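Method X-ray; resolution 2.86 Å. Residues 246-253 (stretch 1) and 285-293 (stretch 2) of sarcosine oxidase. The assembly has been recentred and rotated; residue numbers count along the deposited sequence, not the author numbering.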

ATOM      1  N   LYS B 246      54.046 -21.100 -12.965  1.00 33.03           N
ATOM      2  CA  LYS B 246      53.503 -22.224 -13.707  1.00 33.05           C
ATOM      3  C   LYS B 246      52.088 -22.572 -13.257  1.00 33.04           C
ATOM      4  O   LYS B 246      51.220 -22.789 -14.087  1.00 33.52           O
ATOM      5  CB  LYS B 246      54.426 -23.437 -13.633  1.00 33.11           C
ATOM      6  CG  LYS B 246      53.767 -24.756 -14.004  1.00 34.44           C
ATOM      7  CD  LYS B 246      54.771 -25.900 -14.023  1.00 37.28           C
ATOM      8  CE  LYS B 246      54.096 -27.274 -13.970  1.00 38.02           C
ATOM      9  NZ  LYS B 246      53.546 -27.669 -15.298  1.00 38.18           N
ATOM     10  N   TYR B 247      51.839 -22.614 -11.952  1.00 32.93           N
ATOM     11  CA  TYR B 247      50.487 -22.928 -11.475  1.00 32.41           C
ATOM     12  C   TYR B 247      49.606 -21.686 -11.253  1.00 31.79           C
ATOM     13  O   TYR B 247      49.177 -21.398 -10.144  1.00 32.33           O
ATOM     14  CB  TYR B 247      50.523 -23.839 -10.243  1.00 32.60           C
ATOM     15  CG  TYR B 247      50.977 -25.255 -10.545  1.00 33.71           C
ATOM     16  CD1 TYR B 247      52.133 -25.785  -9.955  1.00 34.47           C
ATOM     17  CD2 TYR B 247      50.255 -26.066 -11.427  1.00 34.48           C
ATOM     18  CE1 TYR B 247      52.555 -27.089 -10.245  1.00 34.85           C
ATOM     19  CE2 TYR B 247      50.665 -27.367 -11.719  1.00 34.48           C
ATOM     20  CZ  TYR B 247      51.813 -27.869 -11.129  1.00 34.68           C
ATOM     21  OH  TYR B 247      52.205 -29.146 -11.424  1.00 33.85           O
ATOM     22  N   GLY B 248      49.483 -20.854 -12.285  1.00 30.87           N
ATOM     23  CA  GLY B 248      48.365 -19.923 -12.450  1.00 30.31           C
ATOM     24  C   GLY B 248      48.714 -18.594 -11.765  1.00 30.81           C
ATOM     25  O   GLY B 248      47.830 -17.905 -11.244  1.00 31.33           O
ATOM     26  N   HIS B 249      49.996 -18.227 -11.772  1.00 31.90           N
ATOM     27  CA  HIS B 249      50.473 -17.059 -11.022  1.00 32.84           C
ATOM     28  C   HIS B 249      49.971 -17.072  -9.572  1.00 32.26           C
ATOM     29  O   HIS B 249      49.605 -16.040  -9.010  1.00 32.37           O
ATOM     30  CB  HIS B 249      50.112 -15.743 -11.735  1.00 33.36           C
ATOM     31  CG  HIS B 249      50.590 -15.673 -13.157  1.00 36.64           C
ATOM     32  ND1 HIS B 249      51.539 -16.536 -13.674  1.00 38.80           N
ATOM     33  CD2 HIS B 249      50.260 -14.830 -14.165  1.00 38.52           C
ATOM     34  CE1 HIS B 249      51.759 -16.240 -14.942  1.00 38.96           C
ATOM     35  NE2 HIS B 249      51.001 -15.204 -15.262  1.00 40.01           N
ATOM     36  N   ALA B 250      49.954 -18.260  -8.980  1.00 31.66           N
ATOM     37  CA  ALA B 250      49.610 -18.405  -7.584  1.00 31.10           C
ATOM     38  C   ALA B 250      50.641 -17.711  -6.722  1.00 30.90           C
ATOM     39  O   ALA B 250      51.849 -17.785  -6.981  1.00 31.00           O
ATOM     40  CB  ALA B 250      49.534 -19.855  -7.210  1.00 31.10           C
ATOM     41  N   TYR B 251      50.142 -17.012  -5.712  1.00 30.31           N
ATOM     42  CA  TYR B 251      50.951 -16.565  -4.600  1.00 29.71           C
ATOM     43  C   TYR B 251      50.234 -16.990  -3.319  1.00 29.38           C
ATOM     44  O   TYR B 251      49.011 -16.862  -3.222  1.00 29.40           O
ATOM     45  CB  TYR B 251      51.146 -15.053  -4.658  1.00 29.47           C
ATOM     46  CG  TYR B 251      49.892 -14.236  -4.447  1.00 29.52           C
ATOM     47  CD1 TYR B 251      49.060 -13.913  -5.511  1.00 29.22           C
ATOM     48  CD2 TYR B 251      49.547 -13.774  -3.179  1.00 30.30           C
ATOM     49  CE1 TYR B 251      47.920 -13.156  -5.323  1.00 29.32           C
ATOM     50  CE2 TYR B 251      48.407 -13.019  -2.975  1.00 30.49           C
ATOM     51  CZ  TYR B 251      47.594 -12.707  -4.052  1.00 30.25           C
ATOM     52  OH  TYR B 251      46.451 -11.952  -3.849  1.00 30.23           O
ATOM     53  N   LEU B 252      50.978 -17.534  -2.360  1.00 28.85           N
ATOM     54  CA  LEU B 252      50.428 -17.803  -1.028  1.00 28.57           C
ATOM     55  C   LEU B 252      51.458 -17.678   0.098  1.00 28.77           C
ATOM     56  O   LEU B 252      52.646 -17.949  -0.091  1.00 29.16           O
ATOM     57  CB  LEU B 252      49.680 -19.145  -0.975  1.00 28.31           C
ATOM     58  CG  LEU B 252      50.265 -20.543  -1.189  1.00 27.06           C
ATOM     59  CD1 LEU B 252      51.001 -20.650  -2.474  1.00 27.73           C
ATOM     60  CD2 LEU B 252      51.160 -20.928  -0.057  1.00 28.26           C
ATOM     61  N   THR B 253      50.997 -17.230   1.259  1.00 28.49           N
ATOM     62  CA  THR B 253      51.841 -17.099   2.449  1.00 28.48           C
ATOM     63  C   THR B 253      50.947 -17.213   3.694  1.00 28.74           C
ATOM     64  O   THR B 253      49.728 -17.295   3.573  1.00 28.58           O
ATOM     65  CB  THR B 253      52.622 -15.752   2.454  1.00 28.45           C
ATOM     66  OG1 THR B 253      53.563 -15.739   3.536  1.00 27.71           O
ATOM     67  CG2 THR B 253      51.663 -14.561   2.587  1.00 27.69           C
ATOM     68  N   SER B 285      41.851 -23.287  -5.374  1.00 30.29           N
ATOM     69  CA  SER B 285      41.954 -24.570  -4.712  1.00 30.45           C
ATOM     70  C   SER B 285      42.830 -25.548  -5.499  1.00 30.46           C
ATOM     71  O   SER B 285      43.621 -26.291  -4.928  1.00 30.56           O
ATOM     72  CB  SER B 285      40.565 -25.151  -4.506  1.00 30.54           C
ATOM     73  OG  SER B 285      39.755 -24.246  -3.773  1.00 31.31           O
ATOM     74  N   TYR B 286      42.688 -25.544  -6.817  1.00 30.56           N
ATOM     75  CA  TYR B 286      43.460 -26.436  -7.659  1.00 30.35           C
ATOM     76  C   TYR B 286      44.939 -26.059  -7.610  1.00 30.26           C
ATOM     77  O   TYR B 286      45.801 -26.927  -7.416  1.00 30.68           O
ATOM     78  CB  TYR B 286      42.935 -26.429  -9.097  1.00 30.42           C
ATOM     79  CG  TYR B 286      43.868 -27.134 -10.034  1.00 31.42           C
ATOM     80  CD1 TYR B 286      44.796 -26.416 -10.770  1.00 32.31           C
ATOM     81  CD2 TYR B 286      43.860 -28.535 -10.152  1.00 32.57           C
ATOM     82  CE1 TYR B 286      45.690 -27.051 -11.610  1.00 32.92           C
ATOM     83  CE2 TYR B 286      44.751 -29.184 -11.002  1.00 32.43           C
ATOM     84  CZ  TYR B 286      45.665 -28.427 -11.724  1.00 32.73           C
ATOM     85  OH  TYR B 286      46.569 -29.017 -12.566  1.00 33.31           O
ATOM     86  N   TYR B 287      45.231 -24.770  -7.767  1.00 29.66           N
ATOM     87  CA  TYR B 287      46.616 -24.315  -7.841  1.00 29.23           C
ATOM     88  C   TYR B 287      47.380 -24.484  -6.544  1.00 29.23           C
ATOM     89  O   TYR B 287      48.488 -25.006  -6.555  1.00 29.24           O
ATOM     90  CB  TYR B 287      46.692 -22.883  -8.342  1.00 28.85           C
ATOM     91  CG  TYR B 287      46.308 -22.795  -9.785  1.00 28.72           C
ATOM     92  CD1 TYR B 287      46.885 -23.647 -10.719  1.00 29.19           C
ATOM     93  CD2 TYR B 287      45.371 -21.870 -10.226  1.00 28.75           C
ATOM     94  CE1 TYR B 287      46.549 -23.585 -12.052  1.00 29.90           C
ATOM     95  CE2 TYR B 287      45.017 -21.791 -11.568  1.00 29.26           C
ATOM     96  CZ  TYR B 287      45.618 -22.654 -12.477  1.00 30.59           C
ATOM     97  OH  TYR B 287      45.298 -22.606 -13.816  1.00 31.51           O
ATOM     98  N   PHE B 288      46.776 -24.053  -5.435  1.00 29.06           N
ATOM     99  CA  PHE B 288      47.400 -24.094  -4.119  1.00 28.40           C
ATOM    100  C   PHE B 288      47.779 -25.516  -3.749  1.00 28.81           C
ATOM    101  O   PHE B 288      48.895 -25.764  -3.282  1.00 29.01           O
ATOM    102  CB  PHE B 288      46.448 -23.516  -3.074  1.00 28.00           C
ATOM    103  CG  PHE B 288      46.489 -22.016  -2.960  1.00 26.55           C
ATOM    104  CD1 PHE B 288      46.998 -21.227  -3.977  1.00 24.89           C
ATOM    105  CD2 PHE B 288      45.990 -21.389  -1.823  1.00 25.67           C
ATOM    106  CE1 PHE B 288      47.030 -19.824  -3.856  1.00 25.22           C
ATOM    107  CE2 PHE B 288      46.003 -19.990  -1.704  1.00 25.05           C
ATOM    108  CZ  PHE B 288      46.527 -19.211  -2.724  1.00 24.23           C
ATOM    109  N   THR B 289      46.863 -26.449  -3.997  1.00 29.10           N
ATOM    110  CA  THR B 289      47.024 -27.830  -3.559  1.00 29.64           C
ATOM    111  C   THR B 289      48.014 -28.601  -4.426  1.00 30.32           C
ATOM    112  O   THR B 289      48.493 -29.676  -4.036  1.00 30.57           O
ATOM    113  CB  THR B 289      45.677 -28.568  -3.495  1.00 29.61           C
ATOM    114  OG1 THR B 289      45.062 -28.560  -4.789  1.00 29.91           O
ATOM    115  CG2 THR B 289      44.751 -27.899  -2.483  1.00 29.02           C
ATOM    116  N   LYS B 290      48.302 -28.056  -5.609  1.00 31.01           N
ATOM    117  CA  LYS B 290      49.394 -28.540  -6.450  1.00 31.56           C
ATOM    118  C   LYS B 290      50.711 -28.113  -5.834  1.00 31.77           C
ATOM    119  O   LYS B 290      51.677 -28.887  -5.845  1.00 32.17           O
ATOM    120  CB  LYS B 290      49.321 -27.940  -7.853  1.00 31.72           C
ATOM    121  CG  LYS B 290      48.457 -28.673  -8.838  1.00 33.48           C
ATOM    122  CD  LYS B 290      49.190 -29.861  -9.455  1.00 36.73           C
ATOM    123  CE  LYS B 290      48.673 -31.188  -8.896  1.00 38.18           C
ATOM    124  NZ  LYS B 290      48.650 -32.184  -9.993  1.00 39.22           N
ATOM    125  N   ILE B 291      50.750 -26.877  -5.314  1.00 31.67           N
ATOM    126  CA  ILE B 291      52.009 -26.295  -4.828  1.00 31.29           C
ATOM    127  C   ILE B 291      52.340 -26.756  -3.394  1.00 30.78           C
ATOM    128  O   ILE B 291      53.468 -27.175  -3.137  1.00 30.73           O
ATOM    129  CB  ILE B 291      52.193 -24.726  -5.113  1.00 31.29           C
ATOM    130  CG1 ILE B 291      52.259 -23.918  -3.841  1.00 32.11           C
ATOM    131  CG2 ILE B 291      51.194 -24.132  -6.099  1.00 30.51           C
ATOM    132  CD1 ILE B 291      53.652 -23.808  -3.364  1.00 33.89           C
ATOM    133  N   ILE B 292      51.382 -26.685  -2.472  1.00 30.05           N
ATOM    134  CA  ILE B 292      51.554 -27.357  -1.187  1.00 29.68           C
ATOM    135  C   ILE B 292      50.318 -28.224  -0.916  1.00 29.71           C
ATOM    136  O   ILE B 292      49.260 -27.706  -0.594  1.00 29.71           O
ATOM    137  CB  ILE B 292      51.988 -26.407   0.036  1.00 29.81           C
ATOM    138  CG1 ILE B 292      50.907 -26.252   1.086  1.00 30.61           C
ATOM    139  CG2 ILE B 292      52.482 -25.019  -0.365  1.00 28.91           C
ATOM    140  CD1 ILE B 292      50.989 -27.285   2.187  1.00 32.99           C
ATOM    141  N   PRO B 293      50.437 -29.552  -1.121  1.00 29.92           N
ATOM    142  CA  PRO B 293      49.414 -30.590  -0.931  1.00 29.88           C
ATOM    143  C   PRO B 293      48.684 -30.651   0.414  1.00 30.00           C
ATOM    144  O   PRO B 293      47.529 -31.088   0.446  1.00 30.44           O
ATOM    145  CB  PRO B 293      50.200 -31.885  -1.137  1.00 29.64           C
ATOM    146  CG  PRO B 293      51.216 -31.509  -2.110  1.00 29.81           C
ATOM    147  CD  PRO B 293      51.671 -30.149  -1.659  1.00 30.24           C
TER

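No hydrogen bond joins the two stretches; the contact rests on apolar packing and on C–H groups set over aromatic rings. It buries 496 Å², both sides summed. Strand 250-253 and helix 285-291 cross at 64° between their N-to-C directions, with axes 8.9 Å apart at closest approach. The backbones come nearest in the loop leading into the strand, where Tyr247 CA lies 5.5 Å from Tyr287 CA.

Three CH-pi contacts give the interface its most directional geometry. Lys290 CB sits 3.9 Å from the centroid of the Tyr247 ring and 1° off the ring normal, so it stands almost exactly over the face. Lysine suits this exposed position: its CA-to-CB bond points toward stretch 1, bringing methylenes onto the ring, while the end of the chain leads away. Tyr247 OH, at the far end of the buried ring, is hydrogen-bonded elsewhere in the structure. In the second contact, Gly248 CA lies 3.9 Å from the centroid of the Tyr287 ring, 13° off its normal. Glycine fits here on two counts: its phi of 89° favours it, and an ideal CB would fall 2.4 Å from Tyr287 CE2, a clash. The same ring receives the backbone of the preceding residue, with Tyr247 O over one face and 3.2 Å from Tyr287 CG. Third, Leu252 CB is 4.0 Å from the centroid of the Phe288 ring, 25° off the normal, and therefore less centred than the other two.

Apolar side-chain contacts fill the space around these rings. Tyr247 CB approaches Tyr287 CD1 at 3.7 Å. Along the strand, the CA-to-CB bonds of Ala250 and Leu252 point toward the helix and that of Tyr251 points away, as strand alternation predicts. Ala250 CB touches two successive helix residues, at 4.3 Å from Tyr287 CB and 4.2 Å from Phe288 CE1, the latter at the edge of the phenylalanine ring. Leu252 reaches further: its CB is 3.6 Å from Phe288 CZ, CD1 is 3.8 Å from Ile291 CG1, and CD2 is 4.3 Å from Ile292 CG2. All four of these residues are buried, and their hydrocarbon side chains leave no polar group to satisfy there. Although the CA-to-CB bond of Phe288 points sideways, the end of its ring comes nearer the strand, where CZ also lies 3.5 Å from Tyr251 O.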